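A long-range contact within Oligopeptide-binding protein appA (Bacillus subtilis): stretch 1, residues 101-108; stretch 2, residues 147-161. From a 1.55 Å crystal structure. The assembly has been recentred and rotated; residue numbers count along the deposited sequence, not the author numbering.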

# COMPACT_ATOMS: atom_id res chain seq x y z
N ASP A 101 -27.01 5.41 -8.83
CA ASP A 101 -27.06 3.98 -9.19
C ASP A 101 -25.66 3.38 -9.15
O ASP A 101 -25.45 2.22 -8.73
CB ASP A 101 -27.62 3.80 -10.61
CG ASP A 101 -29.14 3.89 -10.70
OD1 ASP A 101 -29.85 3.98 -9.67
OD2 ASP A 101 -29.64 3.85 -11.85
N ASP A 102 -24.70 4.15 -9.64
CA ASP A 102 -23.31 3.67 -9.74
C ASP A 102 -22.66 3.54 -8.39
O ASP A 102 -21.89 2.64 -8.11
CB ASP A 102 -22.53 4.62 -10.61
CG ASP A 102 -23.15 4.74 -11.99
OD1 ASP A 102 -23.36 3.69 -12.64
OD2 ASP A 102 -23.49 5.84 -12.43
N VAL A 103 -22.96 4.47 -7.51
CA VAL A 103 -22.41 4.44 -6.16
C VAL A 103 -23.01 3.29 -5.36
O VAL A 103 -22.31 2.57 -4.64
CB VAL A 103 -22.64 5.82 -5.44
CG1 VAL A 103 -22.20 5.81 -3.97
CG2 VAL A 103 -21.97 6.97 -6.20
N VAL A 104 -24.32 3.13 -5.46
CA VAL A 104 -25.01 2.03 -4.79
C VAL A 104 -24.48 0.68 -5.32
O VAL A 104 -24.21 -0.22 -4.54
CB VAL A 104 -26.56 2.12 -4.91
CG1 VAL A 104 -27.21 0.86 -4.32
CG2 VAL A 104 -27.06 3.39 -4.25
N PHE A 105 -24.35 0.57 -6.63
CA PHE A 105 -23.80 -0.63 -7.22
C PHE A 105 -22.42 -0.94 -6.65
O PHE A 105 -22.19 -2.03 -6.19
CB PHE A 105 -23.73 -0.48 -8.74
CG PHE A 105 -22.82 -1.46 -9.41
CD1 PHE A 105 -23.10 -2.79 -9.36
CD2 PHE A 105 -21.69 -1.05 -10.06
CE1 PHE A 105 -22.28 -3.68 -9.96
CE2 PHE A 105 -20.87 -1.95 -10.65
CZ PHE A 105 -21.16 -3.26 -10.60
N THR A 106 -21.53 0.03 -6.69
CA THR A 106 -20.13 -0.21 -6.36
C THR A 106 -19.98 -0.62 -4.91
O THR A 106 -19.33 -1.61 -4.63
CB THR A 106 -19.28 1.02 -6.65
OG1 THR A 106 -19.39 1.39 -8.03
CG2 THR A 106 -17.85 0.78 -6.31
N TYR A 107 -20.60 0.10 -3.99
CA TYR A 107 -20.41 -0.23 -2.58
C TYR A 107 -21.20 -1.46 -2.13
O TYR A 107 -20.88 -2.04 -1.08
CB TYR A 107 -20.83 0.94 -1.71
CG TYR A 107 -19.83 2.07 -1.59
CD1 TYR A 107 -19.72 3.05 -2.57
CD2 TYR A 107 -18.98 2.14 -0.49
CE1 TYR A 107 -18.79 4.11 -2.44
CE2 TYR A 107 -18.08 3.22 -0.35
CZ TYR A 107 -17.99 4.17 -1.32
OH TYR A 107 -17.06 5.17 -1.16
N SER A 108 -22.20 -1.89 -2.92
CA SER A 108 -22.96 -3.10 -2.62
C SER A 108 -22.20 -4.38 -2.98
O SER A 108 -22.48 -5.44 -2.40
CB SER A 108 -24.30 -3.09 -3.37
OG SER A 108 -25.13 -2.07 -2.80
N ASN A 147 -13.12 4.00 10.00
CA ASN A 147 -12.60 3.59 8.71
C ASN A 147 -13.54 3.86 7.55
O ASN A 147 -13.11 3.96 6.40
CB ASN A 147 -12.22 2.11 8.68
CG ASN A 147 -10.90 1.88 9.27
OD1 ASN A 147 -9.87 2.04 8.59
ND2 ASN A 147 -10.87 1.54 10.56
N PHE A 148 -14.84 3.95 7.83
CA PHE A 148 -15.76 4.19 6.75
C PHE A 148 -15.57 5.59 6.17
O PHE A 148 -15.25 5.74 4.97
CB PHE A 148 -17.24 3.93 7.09
CG PHE A 148 -18.12 4.19 5.93
CD1 PHE A 148 -18.16 3.34 4.85
CD2 PHE A 148 -18.82 5.36 5.84
CE1 PHE A 148 -18.93 3.64 3.76
CE2 PHE A 148 -19.57 5.64 4.73
CZ PHE A 148 -19.61 4.78 3.70
N TYR A 149 -15.79 6.62 6.98
CA TYR A 149 -15.64 7.97 6.46
C TYR A 149 -14.21 8.23 5.97
O TYR A 149 -13.99 8.92 4.97
CB TYR A 149 -16.04 8.98 7.56
CG TYR A 149 -15.91 10.42 7.10
CD1 TYR A 149 -14.74 11.13 7.34
CD2 TYR A 149 -16.91 11.03 6.36
CE1 TYR A 149 -14.60 12.44 6.88
CE2 TYR A 149 -16.76 12.34 5.88
CZ TYR A 149 -15.61 13.02 6.17
OH TYR A 149 -15.44 14.32 5.74
N ASN A 150 -13.22 7.70 6.71
CA ASN A 150 -11.84 8.18 6.54
C ASN A 150 -11.06 7.34 5.56
O ASN A 150 -10.02 7.77 5.08
CB ASN A 150 -11.11 8.26 7.88
CG ASN A 150 -11.67 9.33 8.78
OD1 ASN A 150 -11.39 10.52 8.59
ND2 ASN A 150 -12.48 8.93 9.75
N ASN A 151 -11.57 6.16 5.27
CA ASN A 151 -10.87 5.26 4.32
C ASN A 151 -11.74 4.72 3.18
O ASN A 151 -11.32 4.73 2.03
CB ASN A 151 -10.18 4.12 5.07
CG ASN A 151 -8.91 4.54 5.77
OD1 ASN A 151 -8.19 5.44 5.32
ND2 ASN A 151 -8.60 3.87 6.89
N ALA A 152 -12.96 4.27 3.47
CA ALA A 152 -13.79 3.68 2.44
C ALA A 152 -14.15 4.69 1.38
O ALA A 152 -14.10 4.41 0.18
CB ALA A 152 -15.07 3.02 2.99
N LEU A 153 -14.53 5.90 1.81
CA LEU A 153 -14.98 6.94 0.87
C LEU A 153 -13.90 7.39 -0.12
O LEU A 153 -14.24 7.80 -1.25
CB LEU A 153 -15.55 8.16 1.64
CG LEU A 153 -16.84 7.83 2.36
CD1 LEU A 153 -17.27 9.05 3.16
CD2 LEU A 153 -17.93 7.40 1.46
N ASP A 154 -12.64 7.40 0.28
CA ASP A 154 -11.61 7.88 -0.63
C ASP A 154 -10.93 6.73 -1.35
O ASP A 154 -10.16 6.98 -2.26
CB ASP A 154 -10.57 8.79 0.00
CG ASP A 154 -9.86 8.18 1.13
OD1 ASP A 154 -8.93 8.85 1.66
OD2 ASP A 154 -10.22 7.07 1.57
N SER A 155 -11.21 5.50 -0.92
CA SER A 155 -10.58 4.29 -1.52
C SER A 155 -11.41 3.58 -2.55
O SER A 155 -10.87 2.73 -3.30
CB SER A 155 -10.26 3.31 -0.41
OG SER A 155 -9.39 3.89 0.53
N THR A 156 -12.69 3.92 -2.61
CA THR A 156 -13.64 3.20 -3.44
C THR A 156 -13.92 3.92 -4.76
O THR A 156 -14.66 4.91 -4.82
CB THR A 156 -14.94 2.94 -2.71
OG1 THR A 156 -14.65 2.38 -1.43
CG2 THR A 156 -15.88 1.98 -3.51
N ALA A 157 -13.29 3.40 -5.82
CA ALA A 157 -13.50 3.92 -7.17
C ALA A 157 -14.89 3.61 -7.65
O ALA A 157 -15.31 2.46 -7.60
CB ALA A 157 -12.49 3.30 -8.15
N ILE A 158 -15.60 4.63 -8.17
CA ILE A 158 -16.98 4.46 -8.59
C ILE A 158 -17.02 3.81 -9.99
O ILE A 158 -16.48 4.34 -10.99
CB ILE A 158 -17.79 5.81 -8.51
CG1 ILE A 158 -17.74 6.41 -7.10
CG2 ILE A 158 -19.19 5.58 -8.95
CD1 ILE A 158 -18.13 5.49 -6.00
N LEU A 159 -17.71 2.68 -10.06
CA LEU A 159 -17.81 1.90 -11.30
C LEU A 159 -19.15 2.11 -12.01
O LEU A 159 -20.16 2.40 -11.36
CB LEU A 159 -17.64 0.42 -10.99
CG LEU A 159 -16.37 0.00 -10.23
CD1 LEU A 159 -16.47 -1.48 -9.87
CD2 LEU A 159 -15.14 0.25 -11.06
N PRO A 160 -19.19 1.96 -13.35
CA PRO A 160 -20.41 2.14 -14.11
C PRO A 160 -21.36 0.93 -14.08
O PRO A 160 -21.07 -0.12 -14.68
CB PRO A 160 -19.89 2.40 -15.53
CG PRO A 160 -18.60 1.70 -15.58
CD PRO A 160 -18.03 1.74 -14.21
N LYS A 161 -22.50 1.10 -13.43
CA LYS A 161 -23.49 0.05 -13.34
C LYS A 161 -24.01 -0.33 -14.73
O LYS A 161 -24.31 -1.50 -14.99
CB LYS A 161 -24.65 0.45 -12.46
CG LYS A 161 -25.63 -0.67 -12.20
CD LYS A 161 -26.76 -0.23 -11.29
CE LYS A 161 -27.71 -1.34 -11.03
NZ LYS A 161 -28.95 -0.91 -10.27
O HOH W 1 -27.64 0.48 -8.08
O HOH W 2 -15.82 6.58 -3.12

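The apolar centre of this contact is built around one aromatic ring. Tyr-107 leaves its helix sideways, yet its end reaches in among the residues of the second stretch and gives up more surface to the partner than any other residue here. The CG2 methyl of Thr-156 sits over one face of the ring, 3.8 Å from the centroid of Tyr-107 and 15° off the ring normal, a well-formed CH-pi contact. Ile-158 fills a different place, at the ring edge, with its CD1 3.9 Å from Tyr-107 CE1. Phe-148 CE1 approaches Tyr-107 CE2 to 4.2 Å, and Leu-153 CD2 lies 4.3 Å from Tyr-107 CZ. A single side chain thus meets both the helix 147-155 and the extended segment that follows it. The two helix axes come no closer than 12.2 Å and cross at 110°, and between the helices themselves it is Tyr-107 that makes the contacts, with Phe-148, Ala-152 and Leu-153.

Ile-158 also carries the packing back along the first helix, its CD1 lying 4.1 Å from Val-103 CG2. One turn on from Asp-102, Thr-106 points toward the second stretch, and its CG2 touches Thr-156 CG2 at 3.6 Å and Ala-157 O at 3.3 Å. Phe-105 borders this region: its CE2 is 4.0 Å from Leu-159 CB, while Leu-159 O lies near the plane of the ring, at its edge.

Two side chains of the first helix accept backbone amides, one from the loop and one from the first turn of the next helix. Thr-106 OG1 donates to Asp-102 O of its own helix at 2.8 Å and accepts from Leu-159 N at 2.9 Å, so one hydroxyl is used in both directions. A turn earlier, Asp-102 OD1 accepts from Lys-161 N at 2.8 Å, with an N-H...O angle of 161°. Since Pro-160 is the N-cap of the helix beginning there, this carboxylate receives an amide that lies at a helix start. Spaced four residues apart, Asp-102 and Thr-106 hold alternate amides, those of Lys-161 and Leu-159.

Beside the aromatic core, a water accepts from Tyr-107 OH at 2.7 Å and donates to Leu-153 O and Thr-156 O, each also 2.7 Å from the water oxygen, so the phenol's polar end is satisfied where the helix gives way to loop. At the exposed margin, Lys-161 stretches out with all four chi angles t, its CD 3.8 Å from Asp-101 O; a second water accepts from Lys-161 NZ and donates to Asp-101 O, both at 2.9 Å.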